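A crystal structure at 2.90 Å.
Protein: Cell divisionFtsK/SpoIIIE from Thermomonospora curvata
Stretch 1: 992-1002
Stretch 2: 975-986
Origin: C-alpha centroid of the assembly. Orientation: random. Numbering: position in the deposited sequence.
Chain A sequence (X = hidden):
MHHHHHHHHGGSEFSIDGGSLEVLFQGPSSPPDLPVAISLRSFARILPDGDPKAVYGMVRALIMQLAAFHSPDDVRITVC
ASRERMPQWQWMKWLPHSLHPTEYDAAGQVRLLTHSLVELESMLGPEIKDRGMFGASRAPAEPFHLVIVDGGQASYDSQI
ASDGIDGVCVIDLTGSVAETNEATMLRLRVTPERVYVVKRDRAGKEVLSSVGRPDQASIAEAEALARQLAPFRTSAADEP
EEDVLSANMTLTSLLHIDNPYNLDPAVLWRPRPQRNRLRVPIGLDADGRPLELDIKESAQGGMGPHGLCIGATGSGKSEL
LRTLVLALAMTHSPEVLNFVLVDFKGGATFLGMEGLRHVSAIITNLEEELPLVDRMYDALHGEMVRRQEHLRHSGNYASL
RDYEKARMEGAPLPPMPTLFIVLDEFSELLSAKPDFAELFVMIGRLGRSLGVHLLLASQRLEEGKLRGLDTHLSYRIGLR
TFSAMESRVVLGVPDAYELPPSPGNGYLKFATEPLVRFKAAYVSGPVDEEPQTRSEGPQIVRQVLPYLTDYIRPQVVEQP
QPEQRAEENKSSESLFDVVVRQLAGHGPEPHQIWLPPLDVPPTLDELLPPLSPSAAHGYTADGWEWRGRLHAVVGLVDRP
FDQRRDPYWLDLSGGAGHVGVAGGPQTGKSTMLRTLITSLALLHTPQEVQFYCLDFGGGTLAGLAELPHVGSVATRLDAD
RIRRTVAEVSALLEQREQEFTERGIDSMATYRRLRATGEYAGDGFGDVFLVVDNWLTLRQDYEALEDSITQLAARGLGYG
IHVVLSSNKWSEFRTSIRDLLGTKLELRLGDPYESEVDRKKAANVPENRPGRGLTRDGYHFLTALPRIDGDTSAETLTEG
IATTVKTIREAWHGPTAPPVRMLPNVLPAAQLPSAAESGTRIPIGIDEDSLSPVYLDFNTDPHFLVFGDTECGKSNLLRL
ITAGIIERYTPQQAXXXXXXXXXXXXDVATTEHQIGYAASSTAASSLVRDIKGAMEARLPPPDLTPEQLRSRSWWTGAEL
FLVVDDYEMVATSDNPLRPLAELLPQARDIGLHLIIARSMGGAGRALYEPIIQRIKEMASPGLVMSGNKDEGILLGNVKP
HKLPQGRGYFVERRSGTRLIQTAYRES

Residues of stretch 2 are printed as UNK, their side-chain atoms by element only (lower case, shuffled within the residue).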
# COMPACT_ATOMS: atom_id res chain seq x y z
N GLU A 992 57.70 6.88 -30.37
CA GLU A 992 58.96 7.61 -30.25
C GLU A 992 59.17 8.06 -28.80
O GLU A 992 60.31 8.31 -28.39
CB GLU A 992 58.97 8.81 -31.19
CG GLU A 992 60.27 9.60 -31.21
CD GLU A 992 60.25 10.75 -32.19
OE1 GLU A 992 59.45 10.70 -33.15
OE2 GLU A 992 61.03 11.70 -32.00
N HIS A 993 58.09 8.14 -28.04
CA HIS A 993 58.16 8.51 -26.63
C HIS A 993 58.99 7.50 -25.86
O HIS A 993 59.61 7.84 -24.85
CB HIS A 993 56.76 8.60 -26.03
CG HIS A 993 55.79 9.42 -26.83
ND1 HIS A 993 55.05 8.88 -27.87
CD2 HIS A 993 55.44 10.72 -26.75
CE1 HIS A 993 54.29 9.83 -28.39
NE2 HIS A 993 54.51 10.95 -27.73
N GLN A 994 58.98 6.26 -26.33
CA GLN A 994 59.74 5.17 -25.74
C GLN A 994 61.21 5.53 -25.53
O GLN A 994 61.88 6.00 -26.44
CB GLN A 994 59.64 3.92 -26.62
CG GLN A 994 60.75 2.90 -26.41
CD GLN A 994 60.61 2.16 -25.10
OE1 GLN A 994 61.60 1.78 -24.48
NE2 GLN A 994 59.37 1.95 -24.67
N ILE A 995 61.69 5.31 -24.31
CA ILE A 995 63.08 5.58 -23.98
C ILE A 995 63.77 4.31 -23.49
O ILE A 995 64.83 3.93 -23.99
CB ILE A 995 63.21 6.67 -22.90
CG1 ILE A 995 62.80 8.03 -23.48
CG2 ILE A 995 64.63 6.74 -22.38
CD1 ILE A 995 63.64 8.46 -24.65
N GLY A 996 63.16 3.66 -22.50
CA GLY A 996 63.72 2.45 -21.94
C GLY A 996 62.66 1.40 -21.66
O GLY A 996 61.61 1.69 -21.09
N TYR A 997 62.94 0.17 -22.08
CA TYR A 997 62.04 -0.95 -21.83
C TYR A 997 62.79 -2.07 -21.13
O TYR A 997 63.80 -2.55 -21.63
CB TYR A 997 61.42 -1.45 -23.14
CG TYR A 997 60.34 -2.48 -22.95
CD1 TYR A 997 60.62 -3.84 -23.00
CD2 TYR A 997 59.02 -2.10 -22.73
CE1 TYR A 997 59.63 -4.79 -22.83
CE2 TYR A 997 58.02 -3.04 -22.56
CZ TYR A 997 58.34 -4.38 -22.61
OH TYR A 997 57.34 -5.32 -22.44
N ALA A 998 62.29 -2.48 -19.97
CA ALA A 998 62.97 -3.48 -19.16
C ALA A 998 62.10 -4.70 -18.90
O ALA A 998 60.98 -4.58 -18.41
CB ALA A 998 63.42 -2.87 -17.85
N ALA A 999 62.63 -5.88 -19.22
CA ALA A 999 61.93 -7.13 -18.97
C ALA A 999 62.69 -7.98 -17.96
O ALA A 999 62.32 -9.13 -17.71
CB ALA A 999 61.74 -7.89 -20.27
N SER A 1000 63.74 -7.41 -17.39
CA SER A 1000 64.56 -8.12 -16.41
C SER A 1000 64.98 -7.19 -15.28
O SER A 1000 64.95 -5.97 -15.42
CB SER A 1000 65.80 -8.71 -17.08
OG SER A 1000 66.62 -7.70 -17.64
N SER A 1001 65.36 -7.78 -14.15
CA SER A 1001 65.77 -7.01 -12.97
C SER A 1001 67.02 -6.19 -13.24
O SER A 1001 67.18 -5.09 -12.72
CB SER A 1001 66.00 -7.94 -11.78
OG SER A 1001 66.47 -7.23 -10.66
N THR A 1002 67.92 -6.74 -14.05
CA THR A 1002 69.17 -6.07 -14.38
C THR A 1002 68.92 -4.84 -15.25
O THR A 1002 69.40 -3.75 -14.96
CB THR A 1002 70.14 -7.01 -15.11
OG1 THR A 1002 70.38 -8.17 -14.31
CG2 THR A 1002 71.46 -6.30 -15.38
N UNK A 975 58.02 11.68 -22.28
CA UNK A 975 58.62 10.43 -22.73
C UNK A 975 58.26 9.29 -21.78
O UNK A 975 57.83 9.53 -20.65
c UNK A 975 60.13 10.57 -22.86
c UNK A 975 62.21 12.00 -26.42
n UNK A 975 62.30 13.32 -26.34
c UNK A 975 62.00 11.83 -23.97
n UNK A 975 62.26 11.40 -27.60
c UNK A 975 60.58 11.89 -23.45
n UNK A 975 62.07 11.27 -25.31
N UNK A 976 58.45 8.06 -22.23
CA UNK A 976 58.02 6.89 -21.47
C UNK A 976 59.16 5.92 -21.18
O UNK A 976 60.07 5.75 -21.99
c UNK A 976 54.79 6.08 -23.51
c UNK A 976 54.88 7.31 -21.35
c UNK A 976 55.65 6.92 -22.59
c UNK A 976 56.91 6.15 -22.22
N UNK A 977 59.09 5.29 -20.01
CA UNK A 977 59.98 4.19 -19.66
C UNK A 977 59.17 3.09 -18.99
O UNK A 977 58.47 3.34 -18.01
c UNK A 977 61.13 4.63 -18.74
c UNK A 977 61.93 3.43 -18.27
c UNK A 977 63.23 6.06 -18.65
c UNK A 977 62.05 5.61 -19.47
N UNK A 978 59.27 1.87 -19.51
CA UNK A 978 58.43 0.78 -19.05
C UNK A 978 59.19 -0.25 -18.23
O UNK A 978 60.33 -0.59 -18.53
c UNK A 978 54.61 1.73 -21.49
c UNK A 978 56.45 2.61 -22.72
c UNK A 978 57.31 1.81 -22.00
c UNK A 978 56.83 0.96 -21.02
c UNK A 978 55.47 0.93 -20.77
c UNK A 978 57.77 0.08 -20.25
c UNK A 978 55.09 2.57 -22.46
N UNK A 979 58.53 -0.74 -17.18
CA UNK A 979 59.03 -1.88 -16.42
C UNK A 979 57.98 -2.98 -16.47
O UNK A 979 57.07 -3.03 -15.64
c UNK A 979 59.90 -2.72 -14.21
c UNK A 979 59.34 -1.52 -14.96
c UNK A 979 60.75 0.01 -13.50
c UNK A 979 60.34 -0.36 -14.90
N UNK A 980 58.11 -3.86 -17.46
CA UNK A 980 57.10 -4.88 -17.70
C UNK A 980 57.73 -6.26 -17.78
O UNK A 980 58.03 -6.76 -18.86
o UNK A 980 54.66 -5.53 -20.35
c UNK A 980 56.34 -4.56 -18.99
o UNK A 980 54.71 -6.11 -18.23
c UNK A 980 55.16 -5.47 -19.20
N UNK A 981 57.92 -6.88 -16.62
CA UNK A 981 58.52 -8.21 -16.53
C UNK A 981 57.72 -9.25 -17.30
O UNK A 981 58.28 -10.14 -17.94
c UNK A 981 61.77 -6.68 -12.88
o UNK A 981 62.77 -6.06 -12.18
c UNK A 981 59.74 -7.95 -14.30
c UNK A 981 60.78 -7.36 -12.20
c UNK A 981 59.78 -7.99 -12.91
c UNK A 981 58.64 -8.64 -15.07
c UNK A 981 61.76 -6.63 -14.26
c UNK A 981 60.75 -7.26 -14.96
N UNK A 982 56.39 -9.14 -17.23
CA UNK A 982 55.52 -10.09 -17.91
C UNK A 982 55.41 -9.78 -19.39
O UNK A 982 54.84 -10.57 -20.15
o UNK A 982 54.20 -10.44 -15.90
c UNK A 982 54.13 -10.08 -17.27
N UNK A 983 55.96 -8.64 -19.79
CA UNK A 983 55.89 -8.16 -21.17
C UNK A 983 54.44 -8.16 -21.66
O UNK A 983 54.05 -8.95 -22.52
c UNK A 983 59.13 -9.83 -22.49
c UNK A 983 59.01 -9.80 -24.95
n UNK A 983 60.09 -9.04 -25.01
n UNK A 983 58.53 -10.19 -23.77
c UNK A 983 58.10 -9.41 -21.45
n UNK A 983 58.41 -10.17 -26.07
c UNK A 983 56.77 -9.01 -22.08
N UNK A 984 53.65 -7.26 -21.08
CA UNK A 984 52.24 -7.12 -21.41
C UNK A 984 51.99 -5.80 -22.13
O UNK A 984 50.90 -5.55 -22.64
c UNK A 984 51.38 -7.18 -20.15
o UNK A 984 51.32 -8.49 -19.62
N UNK A 985 53.01 -4.95 -22.17
CA UNK A 985 52.86 -3.58 -22.62
C UNK A 985 53.59 -3.30 -23.93
O UNK A 985 53.93 -2.16 -24.23
c UNK A 985 53.36 -2.61 -21.54
c UNK A 985 53.24 -1.48 -19.33
c UNK A 985 52.43 -2.17 -20.41
c UNK A 985 51.65 -3.32 -19.81
N UNK A 986 53.84 -4.35 -24.72
CA UNK A 986 54.52 -4.19 -26.00
C UNK A 986 53.70 -3.34 -26.96
O UNK A 986 54.25 -2.62 -27.79
c UNK A 986 55.39 -7.19 -24.84
c UNK A 986 57.13 -5.62 -25.72
c UNK A 986 54.80 -5.56 -26.64
c UNK A 986 55.89 -6.44 -26.05

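Position 975 carries seven side-chain atoms: three carbons, a nitrogen, then a carbon holding two more nitrogens. The first of these nitrogens lies 3.3 Å from Ile995 CD1. That guanidinium makes it Arg975. Its NH2 comes 3.7 Å from Glu992 O. The carboxylate of Glu992 stays beyond salt-bridge range, with OE2 4.6 Å from Arg975 NH2.

Position 976 has four carbons, forked at the second. The fork carbon packs 4.0 Å from His993 CB. This is Leu976. Both its backbone N and O bond to stretch 1: Leu976 N donates to His993 O at 2.9 Å, nearly straight at 174°. Leu976 O accepts from Ile995 N, also at 2.9 Å.

Position 977 has four carbons, forked at the first, with one arm two carbons long. The first carbon of that arm sits 3.8 Å from Ile995 CB, an apolar contact. This is Ile977. Its CA approaches Gly996 O at 3.3 Å in a CA-H...O contact. An ideal CB on Gly996 would lie 3.6 Å from Ile977 CG2, a close packing distance rather than a clash.

Position 978 has one carbon and then a ring of six carbons, with no oxygen. Its CB is 3.5 Å from Tyr997 CD2. This is Phe978. Its N donates to Gly996 O at 2.8 Å, and its O accepts from Ala998 N at 3.1 Å. Gln994 NE2 approaches its CD1 at 3.4 Å, while Gly996 O lies at the ring edge.

Position 979 has four carbons, forked at the first, with one two-carbon arm. Its side chain comes no nearer than 4.7 Å, from the one-carbon arm to Ala998 O. This is Ile979. Its CA lies 3.9 Å from Ala998 O.

Position 980 has two carbons, the second bearing two oxygens. One of these oxygens is 3.4 Å from Tyr997 OH. This is Asp980. Its N donates to Ala998 O at 3.1 Å.

Position 981 has one carbon and a six-carbon ring bearing an oxygen. The oxygen lies 3.2 Å from Ser1001 CA. This is Tyr981. Its CE1 lies 3.4 Å from Ser1000 C.

Position 982 has one carbon and one oxygen, and makes no contact with stretch 1. This is Ser982.

Position 983 has three carbons, a nitrogen, then a carbon with two nitrogens. The third carbon is 3.9 Å from Ala999 CB. This is Arg983. It closes a type I turn begun at Asp980.

Position 984 again has one carbon and one oxygen. Its CA-to-CB bond points away. This is Ser984.

Position 985 has four carbons, forked at the second. The nearest side-chain approach is CB to Tyr997 CE2, 4.8 Å. This is Leu985.

Position 986 has the same four-carbon fork. An end carbon lies 3.6 Å from Tyr997 CZ. This is Leu986.

The contact is a parallel strand pairing. Five backbone hydrogen bonds tie it together, from Leu976 to Asp980. Beyond them, Tyr997 reaches past Phe978 to Leu986, and Tyr981 covers the backbone leading into the helix.

Stretch 2, residues 975-986: RLIFIDYSRSLL
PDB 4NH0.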